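Local coordinates for protein cystathionine gamma-synthase (PDB 6LD7) that probably catalyses the pyridoxal 5'-phosphate-dependent formation of cystathionine in the methionine biosynthesis pathway, at residues K194-D197 and F198-L202; A20-A23 and G24-D28; P37-S41 and S42-F46; L105-P108 and H109-G113. The protein carries 1 engineered substitution. All coordinates share one frame; numbering follows the deposited sequence.

Interaction 1: residues K194-D197 and F198-L202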
# COMPACT_ATOMS: atom_id res chain seq x y z
N LYS C 194 4.35 -28.00 -15.29
CA LYS C 194 3.41 -27.42 -16.27
C LYS C 194 2.36 -28.43 -16.69
O LYS C 194 2.42 -29.04 -17.77
CB LYS C 194 4.18 -26.88 -17.45
CG LYS C 194 5.07 -25.68 -17.13
CD LYS C 194 5.86 -25.16 -18.35
CE LYS C 194 4.89 -24.75 -19.44
NZ LYS C 194 5.60 -24.01 -20.51
N PRO C 195 1.28 -28.56 -15.89
CA PRO C 195 0.26 -29.55 -16.16
C PRO C 195 -0.45 -29.39 -17.51
O PRO C 195 -0.89 -30.42 -18.12
CB PRO C 195 -0.68 -29.44 -14.97
CG PRO C 195 0.18 -28.86 -13.90
CD PRO C 195 1.07 -27.85 -14.63
N LEU C 196 -0.51 -28.17 -18.03
CA LEU C 196 -1.19 -27.95 -19.34
C LEU C 196 -0.34 -28.54 -20.43
O LEU C 196 -0.92 -28.81 -21.43
CB LEU C 196 -1.49 -26.48 -19.64
CG LEU C 196 -2.28 -25.68 -18.57
CD1 LEU C 196 -2.54 -24.22 -18.99
CD2 LEU C 196 -3.60 -26.33 -18.23
N ASP C 197 0.96 -28.76 -20.25
CA ASP C 197 1.79 -29.41 -21.28
C ASP C 197 1.34 -30.87 -21.43
O ASP C 197 1.62 -31.41 -22.43
CB ASP C 197 3.29 -29.39 -20.96
CG ASP C 197 3.95 -28.03 -21.14
OD1 ASP C 197 3.26 -27.16 -21.61
OD2 ASP C 197 5.18 -27.88 -20.83
N PHE C 198 0.74 -31.48 -20.41
CA PHE C 198 0.30 -32.88 -20.39
C PHE C 198 -1.16 -32.95 -20.84
O PHE C 198 -1.74 -34.01 -20.73
CB PHE C 198 0.54 -33.45 -18.99
CG PHE C 198 1.98 -33.53 -18.60
CD1 PHE C 198 2.75 -34.60 -18.98
CD2 PHE C 198 2.60 -32.55 -17.89
CE1 PHE C 198 4.10 -34.68 -18.70
CE2 PHE C 198 3.95 -32.64 -17.58
CZ PHE C 198 4.70 -33.71 -18.00
N GLY C 199 -1.79 -31.86 -21.23
CA GLY C 199 -3.16 -31.87 -21.78
C GLY C 199 -4.24 -31.56 -20.75
O GLY C 199 -5.42 -31.60 -21.08
N ALA C 200 -3.89 -31.16 -19.54
CA ALA C 200 -4.92 -30.72 -18.54
C ALA C 200 -5.76 -29.56 -19.07
O ALA C 200 -5.21 -28.72 -19.77
CB ALA C 200 -4.27 -30.32 -17.23
N ASP C 201 -7.05 -29.49 -18.67
CA ASP C 201 -7.93 -28.39 -19.08
C ASP C 201 -7.62 -27.15 -18.26
O ASP C 201 -7.62 -26.03 -18.83
CB ASP C 201 -9.37 -28.83 -18.98
CG ASP C 201 -9.63 -30.06 -19.86
OD1 ASP C 201 -9.66 -29.86 -21.09
OD2 ASP C 201 -9.74 -31.23 -19.31
N LEU C 202 -7.29 -27.34 -17.00
CA LEU C 202 -7.18 -26.25 -16.06
C LEU C 202 -6.02 -26.52 -15.15
O LEU C 202 -5.83 -27.68 -14.69
CB LEU C 202 -8.47 -26.16 -15.21
CG LEU C 202 -9.73 -25.78 -15.95
CD1 LEU C 202 -10.95 -26.24 -15.17
CD2 LEU C 202 -9.77 -24.29 -16.18

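Interaction 2: residues A20-A23 and G24-D28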
# COMPACT_ATOMS: atom_id res chain seq x y z
N ALA C 20 8.73 -14.13 -16.31
CA ALA C 20 8.30 -13.75 -14.94
C ALA C 20 9.03 -12.46 -14.51
O ALA C 20 8.43 -11.48 -14.02
CB ALA C 20 8.59 -14.92 -14.01
N VAL C 21 10.32 -12.41 -14.79
CA VAL C 21 11.16 -11.28 -14.36
C VAL C 21 10.70 -10.06 -15.10
O VAL C 21 10.66 -9.03 -14.45
CB VAL C 21 12.67 -11.50 -14.64
CG1 VAL C 21 13.44 -10.21 -14.50
CG2 VAL C 21 13.27 -12.54 -13.72
N ARG C 22 10.36 -10.19 -16.39
CA ARG C 22 9.96 -9.03 -17.25
C ARG C 22 8.42 -8.90 -17.36
O ARG C 22 8.01 -8.01 -18.09
CB ARG C 22 10.62 -9.08 -18.65
CG ARG C 22 12.15 -9.02 -18.54
CD ARG C 22 13.01 -8.78 -19.76
NE ARG C 22 12.88 -7.44 -20.30
CZ ARG C 22 13.48 -6.36 -19.82
NH1 ARG C 22 14.29 -6.42 -18.76
NH2 ARG C 22 13.26 -5.20 -20.43
N ALA C 23 7.61 -9.51 -16.49
CA ALA C 23 6.12 -9.33 -16.60
C ALA C 23 5.71 -7.84 -16.34
O ALA C 23 6.24 -7.10 -15.48
CB ALA C 23 5.53 -10.40 -15.68
N GLY C 24 4.96 -7.21 -17.20
CA GLY C 24 4.82 -5.70 -17.13
C GLY C 24 6.02 -4.70 -16.85
O GLY C 24 5.69 -3.55 -16.60
N ILE C 25 7.32 -4.97 -17.05
CA ILE C 25 8.31 -3.89 -17.33
C ILE C 25 8.02 -3.29 -18.72
O ILE C 25 7.62 -4.05 -19.57
CB ILE C 25 9.79 -4.36 -17.26
CG1 ILE C 25 10.70 -3.18 -17.61
CG2 ILE C 25 10.10 -5.47 -18.25
CD1 ILE C 25 12.19 -3.37 -17.39
N ASP C 26 8.11 -1.97 -18.96
CA ASP C 26 7.73 -1.39 -20.31
C ASP C 26 6.28 -1.79 -20.69
O ASP C 26 6.04 -2.47 -21.72
CB ASP C 26 8.64 -1.89 -21.45
CG ASP C 26 10.05 -1.31 -21.53
OD1 ASP C 26 10.18 -0.06 -21.35
OD2 ASP C 26 11.02 -2.11 -21.86
N ARG C 27 5.34 -1.57 -19.81
CA ARG C 27 3.90 -1.91 -20.00
C ARG C 27 3.06 -0.63 -19.81
O ARG C 27 1.95 -0.61 -20.21
CB ARG C 27 3.46 -2.97 -18.97
CG ARG C 27 2.99 -4.33 -19.51
CD ARG C 27 3.91 -5.16 -20.42
NE ARG C 27 3.69 -6.62 -20.38
CZ ARG C 27 4.64 -7.55 -20.14
NH1 ARG C 27 5.88 -7.21 -19.83
NH2 ARG C 27 4.35 -8.84 -20.13
N ASP C 28 3.63 0.46 -19.33
CA ASP C 28 2.92 1.69 -18.93
C ASP C 28 2.93 2.65 -20.11
O ASP C 28 3.94 3.27 -20.32
CB ASP C 28 3.57 2.36 -17.71
CG ASP C 28 2.96 3.73 -17.41
OD1 ASP C 28 1.70 3.90 -17.50
OD2 ASP C 28 3.74 4.62 -17.10

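Interaction 3: residues P37-S41 and S42-F46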
# COMPACT_ATOMS: atom_id res chain seq x y z
N PRO C 37 2.10 1.03 -12.91
CA PRO C 37 1.30 1.67 -11.85
C PRO C 37 0.19 0.79 -11.26
O PRO C 37 -0.37 0.04 -12.01
CB PRO C 37 0.65 2.84 -12.61
CG PRO C 37 1.71 3.19 -13.68
CD PRO C 37 2.13 1.81 -14.15
N ILE C 38 -0.07 0.92 -9.95
CA ILE C 38 -1.13 0.18 -9.22
C ILE C 38 -2.47 0.87 -9.50
O ILE C 38 -2.66 2.05 -9.10
CB ILE C 38 -0.85 0.08 -7.73
CG1 ILE C 38 0.59 -0.35 -7.44
CG2 ILE C 38 -1.91 -0.80 -7.06
CD1 ILE C 38 0.93 -0.25 -5.92
N VAL C 39 -3.34 0.21 -10.25
CA VAL C 39 -4.69 0.75 -10.55
C VAL C 39 -5.66 0.22 -9.50
O VAL C 39 -6.29 -0.87 -9.67
CB VAL C 39 -5.09 0.38 -11.99
CG1 VAL C 39 -6.39 1.00 -12.33
CG2 VAL C 39 -4.03 0.73 -13.02
N LEU C 40 -5.76 0.95 -8.39
CA LEU C 40 -6.74 0.65 -7.33
C LEU C 40 -8.21 0.94 -7.74
O LEU C 40 -9.09 0.37 -7.12
CB LEU C 40 -6.33 1.46 -6.12
CG LEU C 40 -5.02 1.03 -5.46
CD1 LEU C 40 -4.86 1.74 -4.14
CD2 LEU C 40 -4.93 -0.48 -5.21
N SER C 41 -8.44 1.83 -8.71
CA SER C 41 -9.74 2.44 -9.06
C SER C 41 -10.79 1.36 -9.18
O SER C 41 -10.56 0.45 -9.95
CB SER C 41 -9.67 3.27 -10.34
OG SER C 41 -10.77 4.15 -10.39
N SER C 42 -11.95 1.56 -8.54
CA SER C 42 -13.08 0.65 -8.64
C SER C 42 -13.70 0.83 -10.02
O SER C 42 -14.24 -0.13 -10.54
CB SER C 42 -14.08 0.88 -7.49
OG SER C 42 -14.49 2.23 -7.50
N ASN C 43 -13.76 2.08 -10.52
CA ASN C 43 -14.46 2.39 -11.78
C ASN C 43 -13.54 3.18 -12.73
O ASN C 43 -12.42 3.68 -12.34
CB ASN C 43 -15.82 3.01 -11.43
CG ASN C 43 -15.72 4.31 -10.65
OD1 ASN C 43 -14.66 4.61 -10.07
ND2 ASN C 43 -16.85 5.05 -10.61
N PHE C 44 -14.00 3.19 -13.96
CA PHE C 44 -13.39 3.74 -15.20
C PHE C 44 -14.46 4.52 -15.98
O PHE C 44 -15.59 4.05 -16.10
CB PHE C 44 -12.76 2.60 -16.03
CG PHE C 44 -11.79 1.74 -15.29
CD1 PHE C 44 -12.25 0.70 -14.47
CD2 PHE C 44 -10.44 1.98 -15.34
CE1 PHE C 44 -11.37 -0.04 -13.69
CE2 PHE C 44 -9.56 1.22 -14.57
CZ PHE C 44 -10.01 0.20 -13.77
N SER C 45 -14.12 5.71 -16.47
CA SER C 45 -15.01 6.60 -17.21
C SER C 45 -15.30 5.92 -18.54
O SER C 45 -14.49 5.05 -19.02
CB SER C 45 -14.41 7.98 -17.39
OG SER C 45 -13.20 7.88 -18.14
N PHE C 46 -16.49 6.19 -19.07
CA PHE C 46 -16.84 6.05 -20.50
C PHE C 46 -16.10 7.11 -21.32
O PHE C 46 -15.78 8.19 -20.83
CB PHE C 46 -18.34 6.13 -20.66
CG PHE C 46 -19.03 4.82 -20.42
CD1 PHE C 46 -18.73 4.08 -19.29
CD2 PHE C 46 -19.95 4.34 -21.35
CE1 PHE C 46 -19.32 2.82 -19.13
CE2 PHE C 46 -20.52 3.08 -21.19
CZ PHE C 46 -20.24 2.36 -20.06

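Interaction 4: residues L105-P108 and H109-G113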
# COMPACT_ATOMS: atom_id res chain seq x y z
N LEU C 105 -17.64 -35.36 -9.58
CA LEU C 105 -16.27 -34.87 -9.46
C LEU C 105 -15.45 -35.99 -8.80
O LEU C 105 -15.84 -36.51 -7.73
CB LEU C 105 -16.26 -33.63 -8.56
CG LEU C 105 -14.88 -33.21 -8.06
CD1 LEU C 105 -14.11 -32.61 -9.23
CD2 LEU C 105 -15.00 -32.16 -6.92
N VAL C 106 -14.30 -36.25 -9.38
CA VAL C 106 -13.34 -37.19 -8.78
C VAL C 106 -12.27 -36.38 -8.04
O VAL C 106 -11.71 -35.52 -8.62
CB VAL C 106 -12.70 -38.07 -9.85
CG1 VAL C 106 -11.77 -39.06 -9.19
CG2 VAL C 106 -13.76 -38.76 -10.66
N VAL C 107 -12.02 -36.75 -6.80
CA VAL C 107 -11.09 -36.06 -5.85
C VAL C 107 -10.08 -37.07 -5.37
O VAL C 107 -10.46 -38.16 -4.97
CB VAL C 107 -11.94 -35.57 -4.68
CG1 VAL C 107 -11.09 -34.97 -3.63
CG2 VAL C 107 -12.90 -34.55 -5.22
N PRO C 108 -8.79 -36.70 -5.26
CA PRO C 108 -7.80 -37.56 -4.65
C PRO C 108 -8.15 -37.80 -3.18
O PRO C 108 -8.52 -36.86 -2.55
CB PRO C 108 -6.48 -36.78 -4.72
CG PRO C 108 -6.75 -35.79 -5.83
CD PRO C 108 -8.23 -35.43 -5.74
N HIS C 109 -7.92 -39.01 -2.70
CA HIS C 109 -8.07 -39.42 -1.29
C HIS C 109 -7.27 -38.48 -0.39
O HIS C 109 -7.68 -38.22 0.69
CB HIS C 109 -7.78 -40.92 -1.24
CG HIS C 109 -6.31 -41.25 -1.28
ND1 HIS C 109 -5.46 -40.93 -2.39
CD2 HIS C 109 -5.50 -41.75 -0.33
CE1 HIS C 109 -4.22 -41.26 -2.08
NE2 HIS C 109 -4.22 -41.73 -0.83
N ASP C 110 -6.12 -37.96 -0.80
CA ASP C 110 -5.26 -37.21 0.14
C ASP C 110 -5.25 -35.71 -0.25
O ASP C 110 -4.29 -35.03 0.02
CB ASP C 110 -3.87 -37.86 0.13
CG ASP C 110 -3.19 -37.92 -1.24
OD1 ASP C 110 -3.81 -37.52 -2.22
OD2 ASP C 110 -1.99 -38.38 -1.30
N ALA C 111 -6.23 -35.21 -0.99
CA ALA C 111 -6.24 -33.77 -1.39
C ALA C 111 -6.20 -32.86 -0.13
O ALA C 111 -6.67 -33.26 0.91
CB ALA C 111 -7.49 -33.47 -2.21
N TYR C 112 -5.77 -31.63 -0.32
CA TYR C 112 -5.83 -30.52 0.65
C TYR C 112 -7.16 -30.53 1.46
O TYR C 112 -8.26 -30.61 0.85
CB TYR C 112 -5.60 -29.21 -0.13
CG TYR C 112 -5.66 -28.02 0.81
CD1 TYR C 112 -4.87 -28.00 1.97
CD2 TYR C 112 -6.57 -26.99 0.59
CE1 TYR C 112 -4.95 -26.91 2.85
CE2 TYR C 112 -6.66 -25.90 1.44
CZ TYR C 112 -5.86 -25.87 2.59
OH TYR C 112 -6.04 -24.82 3.44
N GLY C 113 -7.07 -30.51 2.80
CA GLY C 113 -8.19 -30.49 3.75
C GLY C 113 -9.20 -29.34 3.44
O GLY C 113 -10.42 -29.61 3.54

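Interaction 1: residues K194-D197 and F198-L202
F198 closes a short 3-10 turn, begun at P195, in the connection from strand 180-184 to strand 202-206 in the mixed sheet of the PLP-dependent transferase fold. Its backbone N donates to P195 O over 3.0 Å, the i to i+3 bond of a 3-10 helix. One residue further on, G199 N reaches L196 O at 3.2 Å with an N-H...O angle of 158°. A weak third bond, from A200 N, also ends on P195 O. G199 takes a positive phi of 96°, a conformation suited to glycine, and there the chain leaves the turn. Its carbonyl O is bonded by K175 of helix 167-176.

The F198 side chain, with CG anti to its own carbonyl carbon (chi1 -65°), folds back along the first residues of the turn. Its CD2 lies 3.5 Å from K194 O, while P195 O sits at the ring edge. Beyond the turn, the ring packs on L167, R168 and I171 of the same helix 167-176.

L196 extends in the other direction along the chain and rests its CD2 branch on the A200-L202 backbone. That methyl also meets the A200 methyl, CD2 to CB 4.2 Å, and lies 3.3 Å from A200 O.

Interaction 2: residues A20-A23 and G24-D28
The R22 guanidinium lies obliquely across the I25 side chain, at the two ends of a type II beta turn that follows helix 16-21. The R22 chain runs extended through CD and then bends at chi3 (69°), which folds the guanidinium back over I25. The CG2 methyl of I25 lies over the centre of one face of that group, 3.8 Å from R22 CZ, and also touches R22 CB at 3.7 Å. With CG1 anti to the backbone N (chi1 178°), the other branch of I25 runs along the same side, toward the NH1 and NH2 end, and brings CD1 to 3.7 Å from R22 NH2.

The turn itself is closed by I25 N, which donates to R22 O over 3.3 Å. G24 has positive phi, the conformation expected of glycine at the third position of a type II turn. R27 returns from beyond the turn toward the same carbonyl, but its NH1 also crowds G24 N, another donor, so that its weak bond to R22 O is doubtful.

The polar end of R22 is directed at a second subunit, where NH1 forms a salt bridge with E378 and NH2 bonds to T333. D26 OD2 uses the same T333 hydroxyl of that subunit and stands 4.1 Å from R22 NH2, beyond salt-bridge range. One guanidinium thus serves two purposes: I25 steadies its plane within the chain, while its N-H groups join two subunits, with E378 of the second subunit as the main charge partner and the T333 hydroxyl shared between R22 NH2 and D26 OD2.

Interaction 3: residues P37-S41 and S42-F46
V39 sets its CG1 methyl against the rim of the F44 ring, 3.9 Å from CE2 and 4.0 Å from CZ of F44. CG1 is anti to the backbone N of V39 (chi1 -176°), a torsion that carries this branch forward to the aromatic edge. The methyl lies near the ring plane, so V39 meets the edge of the ring. S41 O approaches the ring obliquely, at 3.9 Å from F44 CE1. P63, at the start of helix 63-76, packs against both V39 and F44.

The polar half of the contact is a short bond across the bend between S41 and N43. S41 OG donates to N43 O over 2.6 Å, lying in the carbonyl plane with a C=O...O angle of 148°. The hydroxyl is placed there by a chi1 of -161°, which turns it away from the backbone N of S41. T35 N of the third subunit donates to the same oxygen, so S41 OG gives one hydrogen bond and receives another.

This irregular stretch belongs to the N-terminal arm that precedes helix 63-76. In trans-sulfuration enzymes this arm reaches over neighbouring subunits, and here it is embedded in two of them. L40 packs on I38 of the third subunit, and S42 on V218 of the fourth.

The N43 side-chain amide is engaged by the fourth subunit: ND2 hydrogen-bonds to E336 O there. On the S41 side, the other end of the amide, N43 OD1, lies 3.9 Å from S41 OG, too far for a hydrogen bond.

Interaction 4: residues L105-P108 and H109-G113
P108 ends strand 104-108 and at once begins a type I beta turn that runs to A111, just before helix 113-124. The turn is closed by A111 N, which donates to P108 O over 3.2 Å with an N-H...O angle of 163°. This is the strand-to-helix connection of a beta-alpha unit in the large sheet, with Y112 at the N-cap position of the helix.

The A111 methyl points back toward the strand and rests against P108 and V107, 4.1 Å from P108 CD and 4.2 Å from V107 CG1. W116 of the helix packs against both V107 and A111. D110 brings OD1 to 3.7 Å from P108 CB; its CG sits between the backbone N and the carbonyl carbon (chi1 58°), which folds the carboxylate back toward the proline ring. H109, at the exposed corner, lays one face of its imidazole over D110 CB.

Other polar groups face elsewhere: D110 OD2 bonds weakly to S158, and Y112 N donates to E155. P108 O accepts both the closing bond and a weak one from W116 NE1, so a single carbonyl, backed by a few apolar contacts, ties the turn to helix 113-124.

In the fold
All four contacts are local bends, but they belong to different regions. Interactions 1 and 4 lie at connections of the same seven-stranded sheet, their centres about 18 Å apart; one leads into strand 202-206, the other out of strand 104-108. Both rest on backbone bonds and apolar side chains, and each has an exposed residue. Interactions 2 and 3 belong to the N-terminal region, farther from the chain centre, and touch where D28 CG meets P37 CD at 3.9 Å. Both are contacted by neighbouring subunits, interaction 3 being wholly buried and interaction 2 mostly so. Interaction 2 adds charged groups to a backbone-closed turn; interaction 3 uses a serine hydroxyl. S45 OG also bonds to D26 of the third subunit, linking these two regions between chains.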